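Local coordinates for breast cancer anti-estrogen resistance protein 1 (Mus musculus, PDB 5W93) that acts as a docking protein coordinating tyrosine kinase-based signalling in cell adhesion, its C-terminal domain, the part present here, binding the focal adhesion protein paxillin, at residues S6-A18 against I62-V75. The protein carries 2 engineered substitutions. Residues are numbered along the deposited sequence; the frame is centred on the assembly and turned at random.
Sequences SDRQLLLFYLEQA and IGDTLSRQAKAADV. Engineered in segment 6-18: A18 (natural residue Cys).
D7, near the start of helix 5-37, turns its carboxylate onto the loop joining helices 42-69 and 73-102. K71 N reaches OD1 of D7 at 2.9 Å in a nearly straight bond (169°), and A72 N reaches OD2 of D7, also at 2.9 Å but more bent (152°). Both oxygens accept through their syn lone pairs, so the two successive amides fix the rotation of the carboxylate. A water donates to D7 OD1 and to Q69 O, giving OD1 a second donor.

Beyond the loop, the segments 6-18 and 62-69 of these helices run antiparallel, and the contact becomes apolar. L66 fits among L10, L11 and Y14: its CD2 lies 3.5 Å from L10 CG, while the L11 side chain crosses that of L66 at about a right angle, CD2 of L11 touching CD1 of L66. The Y14 ring extends past L66 towards T65, whose CG2 is 3.4 Å from Y14 OH; the hydroxyl OG1 of T65 is hydrogen-bonded to F61 O. Chi1 of I62 (-72°) sets CG1 beside the backbone N and sends the CG2 methyl to 3.8 Å from Y14 CD1. L11 and L66 also touch helix 107-135.

This end of the four-helix bundle thus joins leucine-rich packing to a buried carboxylate, whose charge the loop amides and water probably help to stabilise.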
# COMPACT_ATOMS: atom_id res chain seq x y z
N SER A 6 12.17 -24.64 0.02
CA SER A 6 11.14 -24.06 -0.83
C SER A 6 10.68 -22.69 -0.31
O SER A 6 10.43 -21.78 -1.11
CB SER A 6 9.94 -25.00 -0.96
OG SER A 6 10.02 -25.73 -2.18
N ASP A 7 10.57 -22.54 1.01
CA ASP A 7 10.22 -21.25 1.59
C ASP A 7 11.29 -20.20 1.31
O ASP A 7 10.98 -19.10 0.87
CB ASP A 7 10.00 -21.37 3.10
CG ASP A 7 8.54 -21.57 3.46
OD1 ASP A 7 7.71 -21.72 2.54
OD2 ASP A 7 8.23 -21.60 4.68
N ARG A 8 12.56 -20.55 1.52
CA ARG A 8 13.64 -19.58 1.31
C ARG A 8 13.67 -19.06 -0.12
O ARG A 8 13.84 -17.87 -0.36
CB ARG A 8 15.01 -20.19 1.65
CG ARG A 8 16.16 -19.23 1.33
CD ARG A 8 17.54 -19.72 1.81
NE ARG A 8 17.48 -20.21 3.18
CZ ARG A 8 17.37 -19.43 4.25
NH1 ARG A 8 17.32 -18.11 4.12
NH2 ARG A 8 17.33 -19.97 5.46
N GLN A 9 13.50 -19.97 -1.07
CA GLN A 9 13.50 -19.59 -2.48
C GLN A 9 12.30 -18.70 -2.81
O GLN A 9 12.42 -17.72 -3.54
CB GLN A 9 13.50 -20.84 -3.35
CG GLN A 9 14.82 -21.60 -3.24
CD GLN A 9 15.97 -20.70 -3.62
OE1 GLN A 9 16.05 -20.23 -4.77
NE2 GLN A 9 16.86 -20.42 -2.66
N LEU A 10 11.15 -19.07 -2.27
CA LEU A 10 9.95 -18.27 -2.48
C LEU A 10 10.15 -16.85 -1.92
O LEU A 10 9.81 -15.86 -2.57
CB LEU A 10 8.77 -18.97 -1.82
CG LEU A 10 7.37 -18.54 -2.18
CD1 LEU A 10 7.12 -18.76 -3.67
CD2 LEU A 10 6.38 -19.33 -1.33
N LEU A 11 10.72 -16.77 -0.72
CA LEU A 11 10.89 -15.49 -0.06
C LEU A 11 11.90 -14.62 -0.80
O LEU A 11 11.66 -13.43 -0.97
CB LEU A 11 11.32 -15.69 1.40
CG LEU A 11 10.22 -16.17 2.36
CD1 LEU A 11 10.80 -16.60 3.70
CD2 LEU A 11 9.18 -15.07 2.56
N LEU A 12 13.03 -15.20 -1.23
CA LEU A 12 14.03 -14.42 -1.96
C LEU A 12 13.45 -13.88 -3.26
O LEU A 12 13.68 -12.73 -3.61
CB LEU A 12 15.28 -15.25 -2.26
CG LEU A 12 16.18 -15.56 -1.07
CD1 LEU A 12 17.29 -16.54 -1.47
CD2 LEU A 12 16.77 -14.26 -0.49
N PHE A 13 12.70 -14.72 -3.96
CA PHE A 13 12.04 -14.30 -5.19
C PHE A 13 11.05 -13.14 -4.94
O PHE A 13 11.09 -12.12 -5.64
CB PHE A 13 11.30 -15.48 -5.82
CG PHE A 13 10.62 -15.14 -7.11
CD1 PHE A 13 11.35 -15.08 -8.29
CD2 PHE A 13 9.26 -14.89 -7.15
CE1 PHE A 13 10.73 -14.77 -9.48
CE2 PHE A 13 8.64 -14.57 -8.33
CZ PHE A 13 9.38 -14.50 -9.50
N TYR A 14 10.17 -13.28 -3.97
CA TYR A 14 9.17 -12.23 -3.79
C TYR A 14 9.74 -10.99 -3.10
O TYR A 14 9.19 -9.90 -3.25
CB TYR A 14 7.93 -12.77 -3.08
CG TYR A 14 7.04 -13.44 -4.11
CD1 TYR A 14 6.35 -12.68 -5.04
CD2 TYR A 14 6.96 -14.82 -4.20
CE1 TYR A 14 5.57 -13.28 -6.01
CE2 TYR A 14 6.18 -15.43 -5.17
CZ TYR A 14 5.49 -14.66 -6.08
OH TYR A 14 4.71 -15.28 -7.04
N LEU A 15 10.85 -11.14 -2.39
CA LEU A 15 11.60 -9.98 -1.89
C LEU A 15 12.04 -9.12 -3.07
O LEU A 15 11.91 -7.90 -3.05
CB LEU A 15 12.82 -10.41 -1.07
CG LEU A 15 13.77 -9.30 -0.59
CD1 LEU A 15 13.01 -8.27 0.28
CD2 LEU A 15 14.96 -9.87 0.19
N GLU A 16 12.58 -9.76 -4.10
CA GLU A 16 13.00 -9.06 -5.30
C GLU A 16 11.82 -8.34 -5.97
O GLU A 16 11.96 -7.20 -6.41
CB GLU A 16 13.67 -10.04 -6.27
CG GLU A 16 13.93 -9.48 -7.66
CD GLU A 16 12.72 -9.61 -8.57
OE1 GLU A 16 12.20 -10.74 -8.72
OE2 GLU A 16 12.28 -8.57 -9.10
N GLN A 17 10.68 -9.02 -6.07
CA GLN A 17 9.48 -8.41 -6.65
C GLN A 17 8.96 -7.26 -5.79
O GLN A 17 8.52 -6.24 -6.31
CB GLN A 17 8.37 -9.44 -6.81
CG GLN A 17 8.14 -9.89 -8.23
CD GLN A 17 6.73 -10.38 -8.46
OE1 GLN A 17 5.82 -10.14 -7.65
NE2 GLN A 17 6.52 -11.07 -9.58
N ALA A 18 9.00 -7.45 -4.48
CA ALA A 18 8.59 -6.39 -3.56
C ALA A 18 9.46 -5.14 -3.74
O ALA A 18 8.96 -4.03 -3.74
CB ALA A 18 8.66 -6.88 -2.14
N ILE A 62 1.34 -9.58 -3.54
CA ILE A 62 2.53 -10.36 -3.21
C ILE A 62 2.38 -11.05 -1.85
O ILE A 62 2.66 -12.24 -1.69
CB ILE A 62 3.80 -9.50 -3.22
CG1 ILE A 62 4.18 -9.13 -4.66
CG2 ILE A 62 4.95 -10.22 -2.51
CD1 ILE A 62 5.20 -7.99 -4.76
N GLY A 63 1.91 -10.30 -0.85
CA GLY A 63 1.68 -10.90 0.44
C GLY A 63 0.69 -12.05 0.37
O GLY A 63 0.90 -13.11 0.98
N ASP A 64 -0.38 -11.85 -0.39
CA ASP A 64 -1.42 -12.86 -0.56
C ASP A 64 -0.87 -14.15 -1.21
O ASP A 64 -1.15 -15.27 -0.78
CB ASP A 64 -2.54 -12.30 -1.40
CG ASP A 64 -3.80 -13.10 -1.29
OD1 ASP A 64 -4.49 -12.97 -0.26
OD2 ASP A 64 -4.09 -13.86 -2.23
N THR A 65 -0.11 -13.95 -2.27
CA THR A 65 0.50 -15.03 -3.02
C THR A 65 1.51 -15.80 -2.17
O THR A 65 1.51 -17.03 -2.14
CB THR A 65 1.21 -14.49 -4.27
OG1 THR A 65 0.25 -13.88 -5.13
CG2 THR A 65 1.93 -15.62 -5.04
N LEU A 66 2.36 -15.05 -1.46
CA LEU A 66 3.34 -15.64 -0.55
C LEU A 66 2.71 -16.44 0.59
O LEU A 66 3.13 -17.55 0.89
CB LEU A 66 4.19 -14.54 0.06
CG LEU A 66 5.63 -14.36 -0.37
CD1 LEU A 66 6.23 -13.35 0.58
CD2 LEU A 66 6.36 -15.70 -0.31
N SER A 67 1.71 -15.84 1.24
CA SER A 67 1.06 -16.44 2.41
C SER A 67 0.36 -17.73 2.05
O SER A 67 0.30 -18.66 2.86
CB SER A 67 0.05 -15.47 3.03
OG SER A 67 -1.11 -15.35 2.22
N ARG A 68 -0.19 -17.79 0.84
CA ARG A 68 -0.91 -18.98 0.43
C ARG A 68 0.01 -20.17 0.18
O ARG A 68 -0.40 -21.32 0.30
CB ARG A 68 -1.74 -18.68 -0.81
CG ARG A 68 -3.00 -17.89 -0.51
CD ARG A 68 -4.06 -18.13 -1.56
NE ARG A 68 -3.84 -17.33 -2.76
CZ ARG A 68 -4.42 -17.58 -3.94
NH1 ARG A 68 -5.23 -18.62 -4.09
NH2 ARG A 68 -4.18 -16.79 -4.97
N GLN A 69 1.27 -19.88 -0.15
CA GLN A 69 2.18 -20.92 -0.61
C GLN A 69 3.34 -21.22 0.34
O GLN A 69 4.10 -22.17 0.14
CB GLN A 69 2.76 -20.54 -1.97
CG GLN A 69 1.73 -20.43 -3.06
CD GLN A 69 2.37 -20.02 -4.36
OE1 GLN A 69 2.52 -18.84 -4.65
NE2 GLN A 69 2.79 -21.01 -5.14
N ALA A 70 3.50 -20.39 1.37
CA ALA A 70 4.57 -20.60 2.33
C ALA A 70 4.21 -21.78 3.24
O ALA A 70 3.04 -21.96 3.61
CB ALA A 70 4.81 -19.34 3.14
N LYS A 71 5.20 -22.58 3.60
CA LYS A 71 4.99 -23.74 4.47
C LYS A 71 5.09 -23.37 5.94
O LYS A 71 4.31 -23.85 6.77
CB LYS A 71 6.00 -24.86 4.14
CG LYS A 71 5.87 -25.43 2.74
CD LYS A 71 4.42 -25.78 2.44
CE LYS A 71 4.25 -26.29 1.02
NZ LYS A 71 2.81 -26.44 0.69
N ALA A 72 6.04 -22.50 6.28
CA ALA A 72 6.33 -22.19 7.68
C ALA A 72 5.24 -21.33 8.33
O ALA A 72 4.84 -20.30 7.78
CB ALA A 72 7.68 -21.51 7.79
N ALA A 73 4.77 -21.76 9.49
CA ALA A 73 3.68 -21.09 10.18
C ALA A 73 3.99 -19.62 10.47
O ALA A 73 3.13 -18.76 10.29
CB ALA A 73 3.34 -21.83 11.49
N ASP A 74 5.21 -19.35 10.90
CA ASP A 74 5.62 -17.97 11.20
C ASP A 74 5.72 -17.09 9.94
O ASP A 74 5.43 -15.90 9.99
CB ASP A 74 6.96 -17.97 11.94
CG ASP A 74 6.86 -18.58 13.33
OD1 ASP A 74 5.72 -18.83 13.78
OD2 ASP A 74 7.91 -18.80 13.99
N VAL A 75 6.14 -17.67 8.82
CA VAL A 75 6.10 -16.95 7.55
C VAL A 75 4.66 -16.61 7.18
O VAL A 75 4.36 -15.47 6.84
CB VAL A 75 6.76 -17.75 6.40
CG1 VAL A 75 6.61 -17.00 5.08
CG2 VAL A 75 8.23 -18.01 6.72
O HOH W 1 7.01 -22.94 0.05